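Local coordinates for muconolactone isomerase-like protein (Thermus thermophilus, PDB 1VDH) that catalyses the hydrogen peroxide-dependent decarboxylation of Fe-coproporphyrin III to heme b, the last step of coproporphyrin-dependent heme synthesis, and assembles as a homopentamer, at residues 13-18 with 77-82; 20-25 with 100-105; 59-64 with 134-139; 107-112 with 191-196. All blocks are in the same frame, centred on the assembly; numbering follows the deposited sequence.

Contact 1 (13-18 with 77-82)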
loop_
_atom_site.group_PDB
_atom_site.type_symbol
_atom_site.label_atom_id
_atom_site.label_comp_id
_atom_site.label_asym_id
_atom_site.label_seq_id
_atom_site.Cartn_x
_atom_site.Cartn_y
_atom_site.Cartn_z
ATOM N N GLU A 13 -11.958 -23.188 20.783
ATOM C CA GLU A 13 -10.940 -23.321 19.748
ATOM C C GLU A 13 -10.751 -24.767 19.328
ATOM O O GLU A 13 -10.782 -25.671 20.162
ATOM C CB GLU A 13 -9.599 -22.757 20.232
ATOM C CG GLU A 13 -9.517 -21.235 20.241
ATOM C CD GLU A 13 -10.469 -20.594 21.230
ATOM O OE1 GLU A 13 -10.453 -20.984 22.416
ATOM O OE2 GLU A 13 -11.231 -19.697 20.822
ATOM N N GLY A 14 -10.542 -24.968 18.029
ATOM C CA GLY A 14 -10.327 -26.299 17.496
ATOM C C GLY A 14 -8.975 -26.373 16.817
ATOM O O GLY A 14 -7.977 -25.874 17.346
ATOM N N TRP A 15 -8.937 -26.986 15.639
ATOM C CA TRP A 15 -7.695 -27.117 14.885
ATOM C C TRP A 15 -7.123 -25.770 14.459
ATOM O O TRP A 15 -7.863 -24.806 14.240
ATOM C CB TRP A 15 -7.920 -27.958 13.622
ATOM C CG TRP A 15 -7.843 -29.447 13.811
ATOM C CD1 TRP A 15 -7.305 -30.123 14.875
ATOM C CD2 TRP A 15 -8.302 -30.446 12.893
ATOM N NE1 TRP A 15 -7.397 -31.482 14.668
ATOM C CE2 TRP A 15 -8.007 -31.706 13.460
ATOM C CE3 TRP A 15 -8.938 -30.398 11.641
ATOM C CZ2 TRP A 15 -8.327 -32.909 12.821
ATOM C CZ3 TRP A 15 -9.256 -31.595 11.005
ATOM C CH2 TRP A 15 -8.949 -32.834 11.598
ATOM N N HIS A 16 -5.797 -25.711 14.370
ATOM C CA HIS A 16 -5.095 -24.514 13.922
ATOM C C HIS A 16 -5.120 -24.602 12.403
ATOM O O HIS A 16 -5.109 -25.695 11.842
ATOM C CB HIS A 16 -3.663 -24.497 14.444
ATOM C CG HIS A 16 -3.573 -24.283 15.923
ATOM N ND1 HIS A 16 -2.658 -23.427 16.497
ATOM C CD2 HIS A 16 -4.299 -24.801 16.942
ATOM C CE1 HIS A 16 -2.822 -23.429 17.808
ATOM N NE2 HIS A 16 -3.811 -24.253 18.104
ATOM N N VAL A 17 -5.166 -23.451 11.746
ATOM C CA VAL A 17 -5.264 -23.403 10.298
ATOM C C VAL A 17 -4.217 -22.522 9.632
ATOM O O VAL A 17 -3.935 -21.416 10.094
ATOM C CB VAL A 17 -6.650 -22.849 9.876
ATOM C CG1 VAL A 17 -6.866 -23.032 8.388
ATOM C CG2 VAL A 17 -7.767 -23.511 10.680
ATOM N N LEU A 18 -3.668 -23.007 8.526
ATOM C CA LEU A 18 -2.703 -22.230 7.768
ATOM C C LEU A 18 -3.091 -22.173 6.295
ATOM O O LEU A 18 -3.282 -23.209 5.649
ATOM C CB LEU A 18 -1.284 -22.797 7.891
ATOM C CG LEU A 18 -0.247 -22.099 6.993
ATOM C CD1 LEU A 18 -0.050 -20.650 7.437
ATOM C CD2 LEU A 18 1.081 -22.845 7.027
ATOM N N LEU A 77 -3.766 -25.437 1.807
ATOM C CA LEU A 77 -4.521 -25.294 3.043
ATOM C C LEU A 77 -4.258 -26.482 3.954
ATOM O O LEU A 77 -4.401 -27.633 3.537
ATOM C CB LEU A 77 -6.023 -25.191 2.735
ATOM C CG LEU A 77 -6.995 -25.166 3.926
ATOM C CD1 LEU A 77 -6.697 -23.981 4.837
ATOM C CD2 LEU A 77 -8.437 -25.097 3.424
ATOM N N ASN A 78 -3.886 -26.195 5.197
ATOM C CA ASN A 78 -3.606 -27.237 6.178
ATOM C C ASN A 78 -4.181 -26.911 7.543
ATOM O O ASN A 78 -4.174 -25.755 7.973
ATOM C CB ASN A 78 -2.095 -27.467 6.314
ATOM C CG ASN A 78 -1.555 -28.425 5.278
ATOM O OD1 ASN A 78 -1.725 -29.640 5.396
ATOM N ND2 ASN A 78 -0.884 -27.890 4.264
ATOM N N LEU A 79 -4.721 -27.935 8.198
ATOM C CA LEU A 79 -5.284 -27.802 9.537
ATOM C C LEU A 79 -4.601 -28.853 10.408
ATOM O O LEU A 79 -4.412 -29.988 9.971
ATOM C CB LEU A 79 -6.803 -28.022 9.534
ATOM C CG LEU A 79 -7.676 -26.902 8.954
ATOM C CD1 LEU A 79 -7.747 -27.017 7.440
ATOM C CD2 LEU A 79 -9.079 -26.973 9.554
ATOM N N ARG A 80 -4.195 -28.460 11.615
ATOM C CA ARG A 80 -3.502 -29.364 12.540
ATOM C C ARG A 80 -3.902 -29.033 13.978
ATOM O O ARG A 80 -4.469 -27.971 14.239
ATOM C CB ARG A 80 -1.980 -29.196 12.406
ATOM C CG ARG A 80 -1.385 -29.471 11.026
ATOM C CD ARG A 80 -1.411 -30.950 10.652
ATOM N NE ARG A 80 -0.608 -31.194 9.455
ATOM C CZ ARG A 80 -1.044 -31.065 8.205
ATOM N NH1 ARG A 80 -2.303 -30.711 7.958
ATOM N NH2 ARG A 80 -0.195 -31.208 7.196
ATOM N N PRO A 81 -3.616 -29.943 14.932
ATOM C CA PRO A 81 -3.947 -29.747 16.351
ATOM C C PRO A 81 -3.153 -28.624 17.039
ATOM O O PRO A 81 -3.431 -28.287 18.190
ATOM C CB PRO A 81 -3.615 -31.108 16.975
ATOM C CG PRO A 81 -3.764 -32.065 15.844
ATOM C CD PRO A 81 -3.126 -31.315 14.705
ATOM N N GLY A 82 -2.178 -28.048 16.337
ATOM C CA GLY A 82 -1.378 -26.974 16.912
ATOM C C GLY A 82 -0.559 -26.216 15.882
ATOM O O GLY A 82 -0.614 -26.533 14.691
#

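Contact 2 (20-25 with 100-105)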
loop_
_atom_site.group_PDB
_atom_site.type_symbol
_atom_site.label_atom_id
_atom_site.label_comp_id
_atom_site.label_asym_id
_atom_site.label_seq_id
_atom_site.Cartn_x
_atom_site.Cartn_y
_atom_site.Cartn_z
ATOM N N ASP A 20 -1.732 -21.088 2.848
ATOM C CA ASP A 20 -0.446 -20.792 2.238
ATOM C C ASP A 20 -0.664 -20.581 0.747
ATOM O O ASP A 20 -0.799 -21.545 -0.010
ATOM C CB ASP A 20 0.519 -21.963 2.499
ATOM C CG ASP A 20 1.950 -21.688 2.038
ATOM O OD1 ASP A 20 2.195 -20.748 1.249
ATOM O OD2 ASP A 20 2.843 -22.442 2.467
ATOM N N PHE A 21 -0.736 -19.313 0.345
ATOM C CA PHE A 21 -0.927 -18.938 -1.054
ATOM C C PHE A 21 0.410 -18.671 -1.728
ATOM O O PHE A 21 1.225 -17.893 -1.224
ATOM C CB PHE A 21 -1.782 -17.668 -1.166
ATOM C CG PHE A 21 -3.208 -17.850 -0.747
ATOM C CD1 PHE A 21 -4.154 -18.328 -1.647
ATOM C CD2 PHE A 21 -3.617 -17.501 0.538
ATOM C CE1 PHE A 21 -5.485 -18.451 -1.283
ATOM C CE2 PHE A 21 -4.949 -17.622 0.917
ATOM C CZ PHE A 21 -5.887 -18.097 0.006
ATOM N N ARG A 22 0.607 -19.265 -2.900
ATOM C CA ARG A 22 1.843 -19.078 -3.643
ATOM C C ARG A 22 1.576 -18.844 -5.122
ATOM O O ARG A 22 0.520 -19.224 -5.646
ATOM C CB ARG A 22 2.755 -20.300 -3.478
ATOM C CG ARG A 22 2.929 -20.723 -2.033
ATOM C CD ARG A 22 4.376 -20.949 -1.671
ATOM N NE ARG A 22 4.478 -21.408 -0.290
ATOM C CZ ARG A 22 5.611 -21.739 0.315
ATOM N NH1 ARG A 22 6.765 -21.659 -0.334
ATOM N NH2 ARG A 22 5.579 -22.171 1.567
ATOM N N LEU A 23 2.522 -18.171 -5.770
ATOM C CA LEU A 23 2.443 -17.885 -7.198
ATOM C C LEU A 23 3.437 -18.791 -7.908
ATOM O O LEU A 23 4.551 -19.009 -7.423
ATOM C CB LEU A 23 2.794 -16.423 -7.479
ATOM C CG LEU A 23 1.724 -15.379 -7.157
ATOM C CD1 LEU A 23 2.357 -14.001 -7.196
ATOM C CD2 LEU A 23 0.564 -15.479 -8.164
ATOM N N LEU A 24 3.035 -19.321 -9.056
ATOM C CA LEU A 24 3.902 -20.200 -9.824
ATOM C C LEU A 24 4.708 -19.422 -10.860
ATOM O O LEU A 24 4.178 -18.560 -11.561
ATOM C CB LEU A 24 3.071 -21.283 -10.518
ATOM C CG LEU A 24 3.816 -22.220 -11.479
ATOM C CD1 LEU A 24 4.767 -23.123 -10.702
ATOM C CD2 LEU A 24 2.812 -23.050 -12.269
ATOM N N ASP A 25 6.009 -19.679 -10.906
ATOM C CA ASP A 25 6.850 -19.033 -11.900
ATOM C C ASP A 25 6.690 -19.926 -13.135
ATOM O O ASP A 25 7.462 -20.867 -13.338
ATOM C CB ASP A 25 8.312 -18.995 -11.439
ATOM C CG ASP A 25 9.210 -18.188 -12.379
ATOM O OD1 ASP A 25 8.849 -17.992 -13.560
ATOM O OD2 ASP A 25 10.289 -17.753 -11.932
ATOM N N ARG A 100 11.064 -23.987 -5.433
ATOM C CA ARG A 100 12.058 -23.137 -6.084
ATOM C C ARG A 100 11.371 -22.386 -7.225
ATOM O O ARG A 100 11.862 -21.362 -7.693
ATOM C CB ARG A 100 13.221 -23.965 -6.647
ATOM C CG ARG A 100 13.984 -24.789 -5.618
ATOM C CD ARG A 100 15.193 -25.481 -6.250
ATOM N NE ARG A 100 15.707 -26.584 -5.435
ATOM C CZ ARG A 100 16.208 -26.460 -4.206
ATOM N NH1 ARG A 100 16.648 -27.532 -3.558
ATOM N NH2 ARG A 100 16.277 -25.273 -3.620
ATOM N N TYR A 101 10.227 -22.913 -7.662
ATOM C CA TYR A 101 9.449 -22.314 -8.741
ATOM C C TYR A 101 8.214 -21.586 -8.200
ATOM O O TYR A 101 7.312 -21.227 -8.960
ATOM C CB TYR A 101 9.018 -23.399 -9.735
ATOM C CG TYR A 101 10.177 -24.211 -10.268
ATOM C CD1 TYR A 101 10.843 -23.825 -11.431
ATOM C CD2 TYR A 101 10.621 -25.350 -9.598
ATOM C CE1 TYR A 101 11.927 -24.555 -11.914
ATOM C CE2 TYR A 101 11.706 -26.086 -10.072
ATOM C CZ TYR A 101 12.353 -25.682 -11.230
ATOM O OH TYR A 101 13.426 -26.401 -11.706
ATOM N N LEU A 102 8.181 -21.377 -6.888
ATOM C CA LEU A 102 7.059 -20.692 -6.249
ATOM C C LEU A 102 7.476 -19.449 -5.481
ATOM O O LEU A 102 8.600 -19.354 -4.978
ATOM C CB LEU A 102 6.335 -21.630 -5.277
ATOM C CG LEU A 102 5.713 -22.912 -5.826
ATOM C CD1 LEU A 102 5.120 -23.706 -4.669
ATOM C CD2 LEU A 102 4.654 -22.578 -6.869
ATOM N N GLY A 103 6.548 -18.506 -5.391
ATOM C CA GLY A 103 6.774 -17.282 -4.650
ATOM C C GLY A 103 5.595 -17.154 -3.701
ATOM O O GLY A 103 4.453 -17.361 -4.119
ATOM N N ARG A 104 5.844 -16.859 -2.428
ATOM C CA ARG A 104 4.744 -16.710 -1.470
ATOM C C ARG A 104 4.056 -15.379 -1.742
ATOM O O ARG A 104 4.706 -14.337 -1.769
ATOM C CB ARG A 104 5.247 -16.735 -0.023
ATOM C CG ARG A 104 5.968 -18.006 0.389
ATOM C CD ARG A 104 6.079 -18.112 1.915
ATOM N NE ARG A 104 4.794 -18.448 2.532
ATOM C CZ ARG A 104 4.651 -18.910 3.772
ATOM N NH1 ARG A 104 5.714 -19.089 4.551
ATOM N NH2 ARG A 104 3.450 -19.243 4.222
ATOM N N SER A 105 2.745 -15.410 -1.950
ATOM C CA SER A 105 2.017 -14.178 -2.237
ATOM C C SER A 105 1.126 -13.700 -1.095
ATOM O O SER A 105 0.892 -12.501 -0.951
ATOM C CB SER A 105 1.200 -14.325 -3.524
ATOM O OG SER A 105 0.219 -15.336 -3.400
HETATM O O HOH W 1 2.315 -18.063 1.546
HETATM O O HOH W 2 8.397 -20.423 -2.482
#

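Contact 3 (59-64 with 134-139)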
loop_
_atom_site.group_PDB
_atom_site.type_symbol
_atom_site.label_atom_id
_atom_site.label_comp_id
_atom_site.label_asym_id
_atom_site.label_seq_id
_atom_site.Cartn_x
_atom_site.Cartn_y
_atom_site.Cartn_z
ATOM N N GLN A 59 -5.406 -36.642 12.408
ATOM C CA GLN A 59 -4.488 -35.661 12.989
ATOM C C GLN A 59 -4.438 -34.340 12.220
ATOM O O GLN A 59 -3.473 -33.579 12.350
ATOM C CB GLN A 59 -3.070 -36.245 13.060
ATOM C CG GLN A 59 -2.960 -37.550 13.830
ATOM C CD GLN A 59 -3.489 -37.437 15.243
ATOM O OE1 GLN A 59 -3.297 -36.423 15.917
ATOM N NE2 GLN A 59 -4.168 -38.482 15.699
ATOM N N GLY A 60 -5.453 -34.089 11.400
ATOM C CA GLY A 60 -5.499 -32.859 10.628
ATOM C C GLY A 60 -6.214 -33.051 9.306
ATOM O O GLY A 60 -6.839 -34.087 9.072
ATOM N N SER A 61 -6.114 -32.054 8.434
ATOM C CA SER A 61 -6.749 -32.117 7.122
ATOM C C SER A 61 -6.036 -31.146 6.183
ATOM O O SER A 61 -5.304 -30.261 6.639
ATOM C CB SER A 61 -8.238 -31.760 7.242
ATOM O OG SER A 61 -8.934 -32.026 6.035
ATOM N N TYR A 62 -6.221 -31.327 4.877
ATOM C CA TYR A 62 -5.584 -30.445 3.902
ATOM C C TYR A 62 -6.344 -30.370 2.580
ATOM O O TYR A 62 -7.241 -31.170 2.307
ATOM C CB TYR A 62 -4.152 -30.908 3.605
ATOM C CG TYR A 62 -4.085 -32.005 2.558
ATOM C CD1 TYR A 62 -3.720 -31.715 1.241
ATOM C CD2 TYR A 62 -4.444 -33.317 2.867
ATOM C CE1 TYR A 62 -3.720 -32.701 0.260
ATOM C CE2 TYR A 62 -4.448 -34.312 1.888
ATOM C CZ TYR A 62 -4.085 -33.995 0.589
ATOM O OH TYR A 62 -4.084 -34.967 -0.387
ATOM N N GLY A 63 -5.914 -29.432 1.746
ATOM C CA GLY A 63 -6.495 -29.242 0.435
ATOM C C GLY A 63 -5.561 -28.388 -0.394
ATOM O O GLY A 63 -4.882 -27.506 0.142
ATOM N N ILE A 64 -5.458 -28.692 -1.685
ATOM C CA ILE A 64 -4.610 -27.913 -2.591
ATOM C C ILE A 64 -5.517 -27.386 -3.696
ATOM O O ILE A 64 -6.283 -28.148 -4.292
ATOM C CB ILE A 64 -3.451 -28.748 -3.175
ATOM C CG1 ILE A 64 -2.514 -29.196 -2.044
ATOM C CG2 ILE A 64 -2.674 -27.925 -4.207
ATOM C CD1 ILE A 64 -1.333 -30.045 -2.499
ATOM N N PRO A 134 -12.884 -29.605 11.477
ATOM C CA PRO A 134 -13.455 -29.738 10.133
ATOM C C PRO A 134 -12.496 -30.281 9.081
ATOM O O PRO A 134 -11.355 -29.824 8.960
ATOM C CB PRO A 134 -13.881 -28.306 9.811
ATOM C CG PRO A 134 -12.773 -27.496 10.436
ATOM C CD PRO A 134 -12.578 -28.191 11.781
ATOM N N ARG A 135 -12.957 -31.284 8.344
ATOM C CA ARG A 135 -12.160 -31.869 7.274
ATOM C C ARG A 135 -12.436 -31.092 6.002
ATOM O O ARG A 135 -13.577 -30.717 5.735
ATOM C CB ARG A 135 -12.519 -33.340 7.051
ATOM C CG ARG A 135 -11.701 -34.324 7.867
ATOM C CD ARG A 135 -11.975 -34.202 9.359
ATOM N NE ARG A 135 -11.355 -35.298 10.099
ATOM C CZ ARG A 135 -11.475 -35.485 11.410
ATOM N NH1 ARG A 135 -10.875 -36.523 11.984
ATOM N NH2 ARG A 135 -12.166 -34.627 12.150
ATOM N N VAL A 136 -11.385 -30.842 5.229
ATOM C CA VAL A 136 -11.501 -30.116 3.970
ATOM C C VAL A 136 -12.125 -31.033 2.910
ATOM O O VAL A 136 -11.624 -32.132 2.669
ATOM C CB VAL A 136 -10.105 -29.662 3.484
ATOM C CG1 VAL A 136 -10.205 -28.992 2.143
ATOM C CG2 VAL A 136 -9.471 -28.726 4.502
ATOM N N PRO A 137 -13.239 -30.604 2.283
ATOM C CA PRO A 137 -13.893 -31.425 1.255
ATOM C C PRO A 137 -12.982 -31.688 0.055
ATOM O O PRO A 137 -12.122 -30.867 -0.285
ATOM C CB PRO A 137 -15.151 -30.615 0.905
ATOM C CG PRO A 137 -14.798 -29.215 1.285
ATOM C CD PRO A 137 -14.019 -29.383 2.558
ATOM N N LYS A 138 -13.161 -32.845 -0.576
ATOM C CA LYS A 138 -12.306 -33.250 -1.687
ATOM C C LYS A 138 -12.830 -33.042 -3.104
ATOM O O LYS A 138 -12.513 -33.817 -4.005
ATOM C CB LYS A 138 -11.885 -34.708 -1.499
ATOM C CG LYS A 138 -11.343 -35.010 -0.108
ATOM C CD LYS A 138 -10.094 -34.202 0.187
ATOM C CE LYS A 138 -9.598 -34.466 1.593
ATOM N NZ LYS A 138 -8.336 -33.735 1.865
ATOM N N SER A 139 -13.591 -31.976 -3.306
ATOM C CA SER A 139 -14.131 -31.651 -4.620
ATOM C C SER A 139 -14.658 -30.229 -4.563
ATOM O O SER A 139 -14.711 -29.623 -3.494
ATOM C CB SER A 139 -15.277 -32.603 -4.990
ATOM O OG SER A 139 -16.373 -32.460 -4.101
HETATM O O HOH W 3 -8.566 -35.945 9.811
HETATM O O HOH W 4 -6.826 -36.096 -0.209
#

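Contact 4 (107-112 with 191-196)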
loop_
_atom_site.group_PDB
_atom_site.type_symbol
_atom_site.label_atom_id
_atom_site.label_comp_id
_atom_site.label_asym_id
_atom_site.label_seq_id
_atom_site.Cartn_x
_atom_site.Cartn_y
_atom_site.Cartn_z
ATOM N N SER A 107 -0.778 -15.312 2.978
ATOM C CA SER A 107 -0.917 -16.392 3.948
ATOM C C SER A 107 -1.801 -15.925 5.089
ATOM O O SER A 107 -2.065 -14.730 5.228
ATOM C CB SER A 107 0.453 -16.818 4.502
ATOM O OG SER A 107 0.956 -15.870 5.426
ATOM N N PHE A 108 -2.261 -16.873 5.899
ATOM C CA PHE A 108 -3.107 -16.544 7.033
ATOM C C PHE A 108 -3.014 -17.652 8.068
ATOM O O PHE A 108 -3.118 -18.834 7.736
ATOM C CB PHE A 108 -4.565 -16.367 6.595
ATOM C CG PHE A 108 -5.390 -15.535 7.546
ATOM C CD1 PHE A 108 -5.185 -14.162 7.640
ATOM C CD2 PHE A 108 -6.371 -16.122 8.341
ATOM C CE1 PHE A 108 -5.946 -13.382 8.514
ATOM C CE2 PHE A 108 -7.137 -15.355 9.216
ATOM C CZ PHE A 108 -6.925 -13.979 9.305
ATOM N N TYR A 109 -2.737 -17.265 9.306
ATOM C CA TYR A 109 -2.654 -18.217 10.402
ATOM C C TYR A 109 -3.833 -17.940 11.327
ATOM O O TYR A 109 -4.012 -16.815 11.801
ATOM C CB TYR A 109 -1.330 -18.084 11.160
ATOM C CG TYR A 109 -1.302 -18.873 12.453
ATOM C CD1 TYR A 109 -0.874 -18.280 13.640
ATOM C CD2 TYR A 109 -1.731 -20.205 12.495
ATOM C CE1 TYR A 109 -0.874 -18.989 14.839
ATOM C CE2 TYR A 109 -1.737 -20.921 13.692
ATOM C CZ TYR A 109 -1.306 -20.305 14.859
ATOM O OH TYR A 109 -1.307 -20.998 16.052
ATOM N N SER A 110 -4.633 -18.972 11.577
ATOM C CA SER A 110 -5.805 -18.828 12.421
ATOM C C SER A 110 -6.146 -20.128 13.139
ATOM O O SER A 110 -5.512 -21.156 12.904
ATOM C CB SER A 110 -6.991 -18.377 11.566
ATOM O OG SER A 110 -7.274 -19.334 10.557
ATOM N N VAL A 111 -7.150 -20.071 14.013
ATOM C CA VAL A 111 -7.592 -21.239 14.772
ATOM C C VAL A 111 -9.108 -21.394 14.649
ATOM O O VAL A 111 -9.847 -20.444 14.905
ATOM C CB VAL A 111 -7.221 -21.106 16.279
ATOM C CG1 VAL A 111 -7.720 -22.315 17.056
ATOM C CG2 VAL A 111 -5.709 -20.972 16.451
ATOM N N VAL A 112 -9.565 -22.581 14.245
ATOM C CA VAL A 112 -11.002 -22.850 14.104
ATOM C C VAL A 112 -11.703 -22.374 15.370
ATOM O O VAL A 112 -11.328 -22.751 16.484
ATOM C CB VAL A 112 -11.287 -24.352 13.844
ATOM C CG1 VAL A 112 -12.791 -24.629 13.878
ATOM C CG2 VAL A 112 -10.732 -24.749 12.478
ATOM N N GLN A 191 -7.415 -13.338 15.903
ATOM C CA GLN A 191 -7.311 -12.143 16.740
ATOM C C GLN A 191 -5.892 -11.670 17.089
ATOM O O GLN A 191 -5.450 -10.619 16.602
ATOM C CB GLN A 191 -8.204 -12.291 17.976
ATOM C CG GLN A 191 -9.700 -12.298 17.615
ATOM C CD GLN A 191 -10.291 -13.697 17.400
ATOM O OE1 GLN A 191 -9.575 -14.673 17.163
ATOM N NE2 GLN A 191 -11.611 -13.791 17.502
ATOM N N GLY A 192 -5.162 -12.444 17.880
ATOM C CA GLY A 192 -3.796 -12.054 18.204
ATOM C C GLY A 192 -2.806 -12.953 17.477
ATOM O O GLY A 192 -1.672 -13.146 17.930
ATOM N N LEU A 193 -3.215 -13.444 16.305
ATOM C CA LEU A 193 -2.397 -14.361 15.519
ATOM C C LEU A 193 -2.014 -13.874 14.125
ATOM O O LEU A 193 -0.997 -14.300 13.579
ATOM C CB LEU A 193 -3.109 -15.711 15.403
ATOM C CG LEU A 193 -3.602 -16.305 16.726
ATOM C CD1 LEU A 193 -4.306 -17.630 16.461
ATOM C CD2 LEU A 193 -2.432 -16.491 17.687
ATOM N N ASP A 194 -2.849 -13.026 13.530
ATOM C CA ASP A 194 -2.568 -12.506 12.201
ATOM C C ASP A 194 -3.188 -11.116 12.023
ATOM O O ASP A 194 -3.740 -10.556 12.966
ATOM C CB ASP A 194 -3.028 -13.493 11.113
ATOM C CG ASP A 194 -2.117 -13.485 9.886
ATOM O OD1 ASP A 194 -1.836 -14.568 9.334
ATOM O OD2 ASP A 194 -1.676 -12.398 9.462
ATOM N N ASP A 195 -3.130 -10.589 10.806
ATOM C CA ASP A 195 -3.601 -9.234 10.512
ATOM C C ASP A 195 -5.091 -8.924 10.574
ATOM O O ASP A 195 -5.470 -7.755 10.642
ATOM C CB ASP A 195 -3.013 -8.768 9.179
ATOM C CG ASP A 195 -1.487 -8.755 9.187
ATOM O OD1 ASP A 195 -0.879 -9.082 10.231
ATOM O OD2 ASP A 195 -0.898 -8.420 8.143
ATOM N N TRP A 196 -5.930 -9.957 10.549
ATOM C CA TRP A 196 -7.382 -9.781 10.619
ATOM C C TRP A 196 -7.918 -10.629 11.773
ATOM O O TRP A 196 -7.268 -11.579 12.203
ATOM C CB TRP A 196 -8.045 -10.202 9.303
ATOM C CG TRP A 196 -7.588 -9.409 8.100
ATOM C CD1 TRP A 196 -6.425 -9.575 7.401
ATOM C CD2 TRP A 196 -8.293 -8.339 7.456
ATOM N NE1 TRP A 196 -6.363 -8.677 6.364
ATOM C CE2 TRP A 196 -7.496 -7.905 6.373
ATOM C CE3 TRP A 196 -9.524 -7.705 7.687
ATOM C CZ2 TRP A 196 -7.888 -6.862 5.519
ATOM C CZ3 TRP A 196 -9.917 -6.664 6.837
ATOM C CH2 TRP A 196 -9.097 -6.255 5.768
HETATM O O HOH W 5 -1.583 -12.476 6.681
HETATM O O HOH W 6 0.421 -15.227 8.001
#

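Contact 1 (13-18 with 77-82)
The imidazole of His-16 carries Gly-82 on one face: CA of Gly-82 lies 3.6 Å from the ring centroid and only 9° off the normal, a CH-pi contact over the middle of the ring. His-16 CG sits beside its own backbone N (chi1 -70°), which swings the ring back over the turn at 81-82. The indole of Trp-15 meets its neighbours obliquely, CE3 at 3.8 Å from CB of Leu-79 and NE1 at 3.9 Å from CG of Pro-81. Strands 10-24 and 74-80 pair antiparallel. His-16 and Arg-80 form one hydrogen-bonded pair, in which N of His-16 reaches O of Arg-80 at 2.6 Å, nearly along the C=O axis; Leu-18 and Asn-78 form the next. Val-17 and Leu-79, between them, project to the other face of the sheet, where CG2 of Val-17 rests 3.8 Å from CG of Leu-79. ND1 of His-16 is hydrogen-bonded to Tyr-109 OH. An alanine here would lose the ring over Gly-82 and this bond, and would probably loosen residues 81-82. On the His-16 face, NH1 of Arg-80 bonds O of Leu-79 at 3.0 Å from above the carbonyl plane, and both NH1 and NH2 bond OD1 of Asn-78 weakly. The chemistry is therefore divided: aliphatic on the Val-17 face, mixed on the other, with His-16, Asn-78 and Arg-80 next to Leu-18, where the Tyr-109 bond probably helps to fix the imidazole's rotation.

Contact 2 (20-25 with 100-105)
Four backbone hydrogen bonds join segments 20-25 and 100-105, whose strands run antiparallel; the shortest, N of Leu-23 to O of Gly-103, is 2.7 Å long, in the carbonyl plane. The charges form a network. Arg-22 grips Asp-20 side-on, NE to OD1 at 2.8 Å and NH2 to the syn lone pair of OD2 at 2.9 Å, while NH2 of Arg-104 makes a longer salt bridge to OD1 of Asp-20, 3.6 Å. The two guanidiniums stack, planes 13° and centres 4.6 Å apart, a like-charge pairing that the shared carboxylate probably offsets. Water joins NH1 of Arg-22 to O of Leu-102. A leucine at Arg-22 would remove both bonds to Asp-20 and the flat group against Arg-104, and would probably leave the carboxylate less firmly held. Apolar contact is modest: CD1 of Leu-24 touches CD2 of Leu-102 at 3.9 Å. The network faces helix 83-95, where Glu-90 takes NH2 of Arg-104 and Ser-94 that of Arg-22; Asp-25 follows strand 10-24 as N-cap of helix 26-31.

Contact 3 (59-64 with 134-139)
Ser-61 and Val-136 make the close-fitting half of this contact. OG of Ser-61, set anti to its own backbone N (chi1 -170°), accepts the N-H of Val-136 at 2.8 Å, almost straight at 171°. The same hydroxyl is also bonded to Glu-55 OE2, so it is held from two directions. Val-136 points its side chain at the strand: CB comes within 3.4 Å of O of Tyr-62, and CG1 lies 4.1 Å from CA of Gly-63. A side chain on Gly-63 would run into that methyl, which fits the absence of one. The loop before strand 141-152 thus lies against strand 61-67, in the antiparallel sheet of the chlorite dismutase family, which belongs to the dimeric alpha/beta-barrel superfamily, with Leu-79 of the next strand also touching Pro-134 and Val-136. Toward solvent the fit is made by long, polar chains. Lys-138, bent at chi2 (-62°), curls back so that NZ donates to O of Tyr-62 at 2.8 Å, in the carbonyl plane, while Glu-55 OE2 forms a salt bridge with the same ammonium. NZ also makes an off-centre cation-pi contact with the Tyr-62 ring, 4.3 Å from its centroid. At the other end exposed Arg-135, whose NH2 is hydrogen-bonded to O of Thr-133, works through water, which donates to O of Gly-60 at 2.6 Å and accepts a weak bond from NE of Arg-135 at 2.9 Å.

Contact 4 (107-112 with 191-196)
The carboxylate of Asp-194 lies nearly parallel to the ring of Phe-108, their planes 11° apart, and CB of Asp-194 sits over one ring face, 3.9 Å from CE1 of Phe-108. From this position OD1 turns its anti lone pair to the backbone N of Tyr-109, a 2.8 Å bond at 159°. Trp-196 crosses Phe-108 at about a right angle, its CB 3.9 Å from CE1 of Phe-108. Next to Asp-194 in the loop, Leu-193 crosses Tyr-109 obliquely, CB to CD1 at 3.8 Å, and CD1 of Leu-193 lies 3.6 Å from CG2 of Val-111. Outside the two segments, Trp-196 touches Asn-148, a predicted coproheme-binding residue, and Ser-107 OG bonds His-70 of the second subunit. OD2 of Asp-194 accepts from N of Asp-195 at 2.7 Å, also on its anti lone pair, and two waters donate, one to each carboxylate oxygen. With two N-H groups and two waters donating to it, this buried carboxylate is probably ionised, tying loop 191-196 to strand 102-116.

All four contacts reach one curled antiparallel sheet, contacts 3 and 4 each joining a loop to one of its strands. Along the chain, contact 1 opens first, on strand 10-24, which continues directly into contact 2; contact 2 runs on into contact 4 along strand 102-116. Contacts 1 and 3 cross in sequence, as do contacts 3 and 4. Contact 1 lies between contacts 3 and 4 in the sheet, its centre about 11 Å from theirs, and touches both through neighbouring strands. Contact 2 lies about 20 Å or more from the other three centres. Contacts 1, 2 and 4 also reach the second subunit, linking strands 10-24 and 102-116 to the pentamer interface; contact 3 touches no other chain.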